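PDB 5H5Z: beta-2-microglobulin from Ctenopharyngodon idella, which associates as the light chain with the MHC class I heavy chain and probably supports its presentation of peptides in this bony fish. Local coordinates for residues I38-Q52 with K67-C81. The protein carries 1 engineered substitution. Residues are numbered along the deposited sequence; the frame is centred on the assembly and turned at random. Where two conformers were deposited one is given.
Sequences IELLKNGKVIADAQQ and KSVSFKPEKSDEYSC. Engineered in segment 38-52: Lys45 (natural residue Glu).
Lys67 and Leu40 meet in a contact of two kinds, strand pairing within each sheet and side-chain packing between them, a worked example of how a C1-set immunoglobulin sandwich is held together. Both segments run through both sheets. Leu41 pairs antiparallel with Ser80 in one, Gln51 with Ser68 in the other. Between the sheets, Leu40 CD1 reaches Val69 CG1 at 3.6 Å, while its CD2 lies against CB of Cys81, its neighbour in the same sheet, whose sulfur is bonded to Cys26. Ile47 CG2 closes on the same valine, and its CD1 lies at the edge of the Tyr79 ring; Phe71 covers one face of that ring. Lys67 crosses by a polar route. With CG anti to the backbone N (chi1 -165°) and a bend at chi2, its chain runs alongside Leu40 and Ile38, opposite in direction to their side chains, and NZ donates to Ile38 O at 2.8 Å. A water 2.7 Å from Lys67 NZ relays it to Glu39 OE1, backing a long salt bridge. A leucine in its place would probably leave Ile38 O without this donor and the Glu39 carboxylate without its nearby positive charge. At the far end, Asn43 OD1 accepts from Glu78 N at 2.8 Å and its ND2 donates to Asp77 OD1, tying the type I' turn to the loop leading into strand 79-81. Apolar packing thus joins the sheets centrally, while one lysine carries polar bonding across their margin.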
loop_
_atom_site.group_PDB
_atom_site.type_symbol
_atom_site.label_atom_id
_atom_site.label_comp_id
_atom_site.label_asym_id
_atom_site.label_seq_id
_atom_site.Cartn_x
_atom_site.Cartn_y
_atom_site.Cartn_z
ATOM N N ILE B 38 -4.914 -14.930 -3.301
ATOM C CA ILE B 38 -4.276 -14.970 -1.984
ATOM C C ILE B 38 -5.215 -15.657 -0.996
ATOM O O ILE B 38 -6.392 -15.298 -0.901
ATOM C CB ILE B 38 -3.915 -13.558 -1.456
ATOM C CG1 ILE B 38 -3.081 -12.773 -2.479
ATOM C CG2 ILE B 38 -3.179 -13.660 -0.122
ATOM C CD1 ILE B 38 -3.058 -11.276 -2.238
ATOM N N GLU B 39 -4.698 -16.651 -0.276
ATOM C CA GLU B 39 -5.484 -17.368 0.721
ATOM C C GLU B 39 -4.670 -17.566 1.988
ATOM O O GLU B 39 -3.487 -17.891 1.920
ATOM C CB GLU B 39 -5.951 -18.727 0.183
ATOM C CG GLU B 39 -6.952 -18.670 -0.971
ATOM C CD GLU B 39 -8.296 -18.050 -0.608
ATOM O OE1 GLU B 39 -8.554 -17.778 0.584
ATOM O OE2 GLU B 39 -9.111 -17.833 -1.529
ATOM N N LEU B 40 -5.294 -17.346 3.142
ATOM C CA LEU B 40 -4.646 -17.656 4.417
ATOM C C LEU B 40 -5.057 -19.060 4.847
ATOM O O LEU B 40 -6.223 -19.441 4.702
ATOM C CB LEU B 40 -5.009 -16.621 5.488
ATOM C CG LEU B 40 -4.604 -15.168 5.209
ATOM C CD1 LEU B 40 -5.179 -14.231 6.260
ATOM C CD2 LEU B 40 -3.091 -15.015 5.146
ATOM N N LEU B 41 -4.103 -19.828 5.370
ATOM C CA LEU B 41 -4.350 -21.225 5.719
ATOM C C LEU B 41 -4.034 -21.553 7.174
ATOM O O LEU B 41 -3.047 -21.064 7.733
ATOM C CB LEU B 41 -3.537 -22.162 4.815
ATOM C CG LEU B 41 -3.434 -21.871 3.314
ATOM C CD1 LEU B 41 -2.487 -22.865 2.661
ATOM C CD2 LEU B 41 -4.791 -21.883 2.619
ATOM N N LYS B 42 -4.889 -22.380 7.770
ATOM C CA LYS B 42 -4.627 -22.979 9.070
ATOM C C LYS B 42 -4.492 -24.476 8.860
ATOM O O LYS B 42 -5.436 -25.129 8.407
ATOM C CB LYS B 42 -5.763 -22.689 10.054
ATOM C CG LYS B 42 -5.564 -23.342 11.415
ATOM C CD LYS B 42 -6.768 -23.167 12.325
ATOM C CE LYS B 42 -6.460 -23.714 13.712
ATOM N NZ LYS B 42 -7.641 -23.671 14.615
ATOM N N ASN B 43 -3.317 -25.012 9.186
ATOM C CA ASN B 43 -3.000 -26.423 8.951
ATOM C C ASN B 43 -3.350 -26.887 7.528
ATOM O O ASN B 43 -3.873 -27.985 7.326
ATOM C CB ASN B 43 -3.659 -27.311 10.018
ATOM C CG ASN B 43 -3.240 -26.936 11.428
ATOM O OD1 ASN B 43 -2.070 -26.641 11.684
ATOM N ND2 ASN B 43 -4.193 -26.947 12.352
ATOM N N GLY B 44 -3.067 -26.026 6.553
ATOM C CA GLY B 44 -3.292 -26.338 5.144
ATOM C C GLY B 44 -4.714 -26.145 4.641
ATOM O O GLY B 44 -4.992 -26.406 3.472
ATOM N N LYS B 45 -5.610 -25.687 5.515
ATOM C CA LYS B 45 -7.014 -25.474 5.156
ATOM C C LYS B 45 -7.327 -23.979 5.075
ATOM O O LYS B 45 -6.940 -23.215 5.961
ATOM C CB LYS B 45 -7.947 -26.152 6.174
ATOM C CG LYS B 45 -7.700 -27.641 6.404
ATOM C CD LYS B 45 -8.146 -28.487 5.219
ATOM C CE LYS B 45 -7.949 -29.970 5.489
ATOM N NZ LYS B 45 -8.312 -30.799 4.306
ATOM N N VAL B 46 -8.031 -23.570 4.019
ATOM C CA VAL B 46 -8.367 -22.154 3.802
ATOM C C VAL B 46 -9.184 -21.599 4.973
ATOM O O VAL B 46 -10.198 -22.184 5.359
ATOM C CB VAL B 46 -9.133 -21.940 2.471
ATOM C CG1 VAL B 46 -9.465 -20.468 2.270
ATOM C CG2 VAL B 46 -8.327 -22.458 1.285
ATOM N N ILE B 47 -8.727 -20.485 5.542
ATOM C CA ILE B 47 -9.442 -19.823 6.633
ATOM C C ILE B 47 -10.534 -18.934 6.053
ATOM O O ILE B 47 -10.268 -18.092 5.192
ATOM C CB ILE B 47 -8.502 -18.989 7.536
ATOM C CG1 ILE B 47 -7.388 -19.874 8.116
ATOM C CG2 ILE B 47 -9.290 -18.299 8.649
ATOM C CD1 ILE B 47 -6.267 -19.110 8.793
ATOM N N ALA B 48 -11.761 -19.140 6.532
ATOM C CA ALA B 48 -12.918 -18.364 6.098
ATOM C C ALA B 48 -12.916 -16.954 6.695
ATOM O O ALA B 48 -12.249 -16.690 7.706
ATOM C CB ALA B 48 -14.207 -19.095 6.452
ATOM N N ASP B 49 -13.655 -16.056 6.046
ATOM C CA ASP B 49 -13.844 -14.671 6.502
ATOM C C ASP B 49 -12.559 -13.839 6.548
ATOM O O ASP B 49 -12.470 -12.870 7.303
ATOM C CB ASP B 49 -14.570 -14.624 7.859
ATOM C CG ASP B 49 -15.976 -15.206 7.800
ATOM O OD1 ASP B 49 -16.511 -15.400 6.687
ATOM O OD2 ASP B 49 -16.549 -15.467 8.878
ATOM N N ALA B 50 -11.567 -14.216 5.746
ATOM C CA ALA B 50 -10.369 -13.396 5.586
ATOM C C ALA B 50 -10.740 -12.140 4.804
ATOM O O ALA B 50 -11.592 -12.189 3.923
ATOM C CB ALA B 50 -9.274 -14.170 4.873
ATOM N N GLN B 51 -10.105 -11.022 5.147
ATOM C CA GLN B 51 -10.389 -9.729 4.523
ATOM C C GLN B 51 -9.250 -9.311 3.605
ATOM O O GLN B 51 -8.082 -9.386 3.988
ATOM C CB GLN B 51 -10.598 -8.653 5.594
ATOM C CG GLN B 51 -11.842 -8.845 6.456
ATOM C CD GLN B 51 -11.621 -9.743 7.665
ATOM O OE1 GLN B 51 -10.513 -10.209 7.931
ATOM N NE2 GLN B 51 -12.691 -9.987 8.410
ATOM N N GLN B 52 -9.592 -8.858 2.400
ATOM C CA GLN B 52 -8.592 -8.418 1.432
ATOM C C GLN B 52 -8.805 -6.962 1.032
ATOM O O GLN B 52 -9.934 -6.543 0.762
ATOM C CB GLN B 52 -8.608 -9.323 0.194
ATOM C CG GLN B 52 -7.475 -9.070 -0.795
ATOM C CD GLN B 52 -7.470 -10.056 -1.950
ATOM O OE1 GLN B 52 -7.583 -9.667 -3.115
ATOM N NE2 GLN B 52 -7.343 -11.340 -1.635
ATOM N N LYS B 67 -3.993 -9.359 2.745
ATOM C CA LYS B 67 -5.013 -10.261 3.259
ATOM C C LYS B 67 -4.772 -10.470 4.742
ATOM O O LYS B 67 -3.631 -10.633 5.166
ATOM C CB LYS B 67 -5.002 -11.595 2.526
ATOM C CG LYS B 67 -6.262 -12.406 2.763
ATOM C CD LYS B 67 -6.714 -13.037 1.465
ATOM C CE LYS B 67 -8.181 -13.404 1.490
ATOM N NZ LYS B 67 -8.572 -14.016 0.191
ATOM N N SER B 68 -5.846 -10.445 5.525
ATOM C CA SER B 68 -5.739 -10.587 6.974
ATOM C C SER B 68 -6.962 -11.292 7.544
ATOM O O SER B 68 -8.025 -11.306 6.923
ATOM C CB SER B 68 -5.550 -9.217 7.643
ATOM O OG SER B 68 -6.653 -8.354 7.399
ATOM N N VAL B 69 -6.792 -11.901 8.716
ATOM C CA VAL B 69 -7.891 -12.525 9.446
ATOM C C VAL B 69 -7.510 -12.639 10.919
ATOM O O VAL B 69 -6.321 -12.703 11.255
ATOM C CB VAL B 69 -8.268 -13.916 8.864
ATOM C CG1 VAL B 69 -7.189 -14.957 9.148
ATOM C CG2 VAL B 69 -9.620 -14.380 9.391
ATOM N N SER B 70 -8.517 -12.631 11.790
ATOM C CA SER B 70 -8.294 -12.870 13.221
ATOM C C SER B 70 -7.776 -14.288 13.429
ATOM O O SER B 70 -8.236 -15.219 12.768
ATOM C CB SER B 70 -9.594 -12.667 14.005
ATOM O OG SER B 70 -9.462 -13.130 15.338
ATOM N N PHE B 71 -6.813 -14.447 14.335
ATOM C CA PHE B 71 -6.323 -15.776 14.701
ATOM C C PHE B 71 -5.764 -15.792 16.116
ATOM O O PHE B 71 -5.402 -14.747 16.666
ATOM C CB PHE B 71 -5.337 -16.355 13.653
ATOM C CG PHE B 71 -3.894 -15.929 13.820
ATOM C CD1 PHE B 71 -3.544 -14.602 14.076
ATOM C CD2 PHE B 71 -2.873 -16.870 13.688
ATOM C CE1 PHE B 71 -2.210 -14.233 14.212
ATOM C CE2 PHE B 71 -1.536 -16.506 13.815
ATOM C CZ PHE B 71 -1.205 -15.186 14.081
ATOM N N LYS B 72 -5.742 -16.980 16.704
ATOM C CA LYS B 72 -5.180 -17.186 18.023
ATOM C C LYS B 72 -4.184 -18.340 17.908
ATOM O O LYS B 72 -4.571 -19.504 18.014
ATOM C CB LYS B 72 -6.295 -17.492 19.028
ATOM C CG LYS B 72 -5.861 -17.427 20.487
ATOM C CD LYS B 72 -7.047 -17.322 21.435
ATOM C CE LYS B 72 -7.652 -18.682 21.737
ATOM N NZ LYS B 72 -8.573 -18.630 22.910
ATOM N N PRO B 73 -2.896 -18.018 17.662
ATOM C CA PRO B 73 -1.910 -19.080 17.433
ATOM C C PRO B 73 -1.683 -19.968 18.658
ATOM O O PRO B 73 -1.565 -19.470 19.781
ATOM C CB PRO B 73 -0.634 -18.312 17.073
ATOM C CG PRO B 73 -0.813 -16.961 17.680
ATOM C CD PRO B 73 -2.283 -16.675 17.587
ATOM N N GLU B 74 -1.664 -21.276 18.429
ATOM C CA GLU B 74 -1.368 -22.258 19.473
ATOM C C GLU B 74 -0.221 -23.150 19.004
ATOM O O GLU B 74 0.122 -23.156 17.820
ATOM C CB GLU B 74 -2.608 -23.098 19.814
ATOM C CG GLU B 74 -3.844 -22.301 20.241
ATOM C CD GLU B 74 -3.762 -21.712 21.646
ATOM O OE1 GLU B 74 -2.749 -21.916 22.345
ATOM O OE2 GLU B 74 -4.725 -21.034 22.063
ATOM N N LYS B 75 0.367 -23.896 19.937
ATOM C CA LYS B 75 1.546 -24.726 19.660
ATOM C C LYS B 75 1.426 -25.692 18.480
ATOM O O LYS B 75 2.350 -25.812 17.679
ATOM C CB LYS B 75 1.980 -25.495 20.916
ATOM C CG LYS B 75 3.351 -25.091 21.431
ATOM C CD LYS B 75 4.456 -25.609 20.518
ATOM C CE LYS B 75 5.641 -24.655 20.484
ATOM N NZ LYS B 75 6.893 -25.310 20.004
ATOM N N SER B 76 0.290 -26.374 18.381
ATOM C CA SER B 76 0.132 -27.449 17.401
ATOM C C SER B 76 -0.406 -26.991 16.041
ATOM O O SER B 76 -0.646 -27.818 15.159
ATOM C CB SER B 76 -0.745 -28.568 17.977
ATOM O OG SER B 76 -2.037 -28.087 18.301
ATOM N N ASP B 77 -0.576 -25.681 15.865
ATOM C CA ASP B 77 -1.174 -25.142 14.638
ATOM C C ASP B 77 -0.178 -24.406 13.745
ATOM O O ASP B 77 0.637 -23.616 14.225
ATOM C CB ASP B 77 -2.351 -24.221 14.976
ATOM C CG ASP B 77 -3.492 -24.955 15.655
ATOM O OD1 ASP B 77 -3.842 -26.067 15.200
ATOM O OD2 ASP B 77 -4.039 -24.418 16.645
ATOM N N GLU B 78 -0.262 -24.675 12.444
ATOM C CA GLU B 78 0.561 -24.010 11.436
ATOM C C GLU B 78 -0.275 -23.050 10.595
ATOM O O GLU B 78 -1.345 -23.418 10.103
ATOM C CB GLU B 78 1.232 -25.041 10.521
ATOM C CG GLU B 78 1.754 -24.456 9.214
ATOM C CD GLU B 78 1.969 -25.502 8.138
ATOM O OE1 GLU B 78 2.969 -26.237 8.221
ATOM O OE2 GLU B 78 1.146 -25.581 7.203
ATOM N N TYR B 79 0.231 -21.831 10.425
ATOM C CA TYR B 79 -0.407 -20.831 9.570
ATOM C C TYR B 79 0.478 -20.484 8.386
ATOM O O TYR B 79 1.708 -20.483 8.495
ATOM C CB TYR B 79 -0.780 -19.585 10.375
ATOM C CG TYR B 79 -1.814 -19.890 11.433
ATOM C CD1 TYR B 79 -1.429 -20.290 12.714
ATOM C CD2 TYR B 79 -3.178 -19.812 11.147
ATOM C CE1 TYR B 79 -2.374 -20.593 13.679
ATOM C CE2 TYR B 79 -4.128 -20.111 12.109
ATOM C CZ TYR B 79 -3.718 -20.502 13.372
ATOM O OH TYR B 79 -4.654 -20.804 14.327
ATOM N N SER B 80 -0.158 -20.205 7.251
ATOM C CA SER B 80 0.562 -19.901 6.022
ATOM C C SER B 80 -0.270 -19.049 5.073
ATOM O O SER B 80 -1.486 -18.888 5.253
ATOM C CB SER B 80 1.043 -21.191 5.330
ATOM O OG SER B 80 -0.040 -22.027 4.966
ATOM N N CYS B 81 0.402 -18.479 4.080
ATOM C CA CYS B 81 -0.258 -17.696 3.051
ATOM C C CYS B 81 0.112 -18.304 1.708
ATOM O O CYS B 81 1.300 -18.450 1.391
ATOM C CB CYS B 81 0.178 -16.230 3.135
ATOM S SG CYS B 81 -0.507 -15.142 1.866
HETATM O O HOH W 1 -10.468 -15.711 1.125
HETATM O O HOH W 2 -1.262 -23.893 7.016
HETATM O O HOH W 3 -6.610 -6.856 5.036
#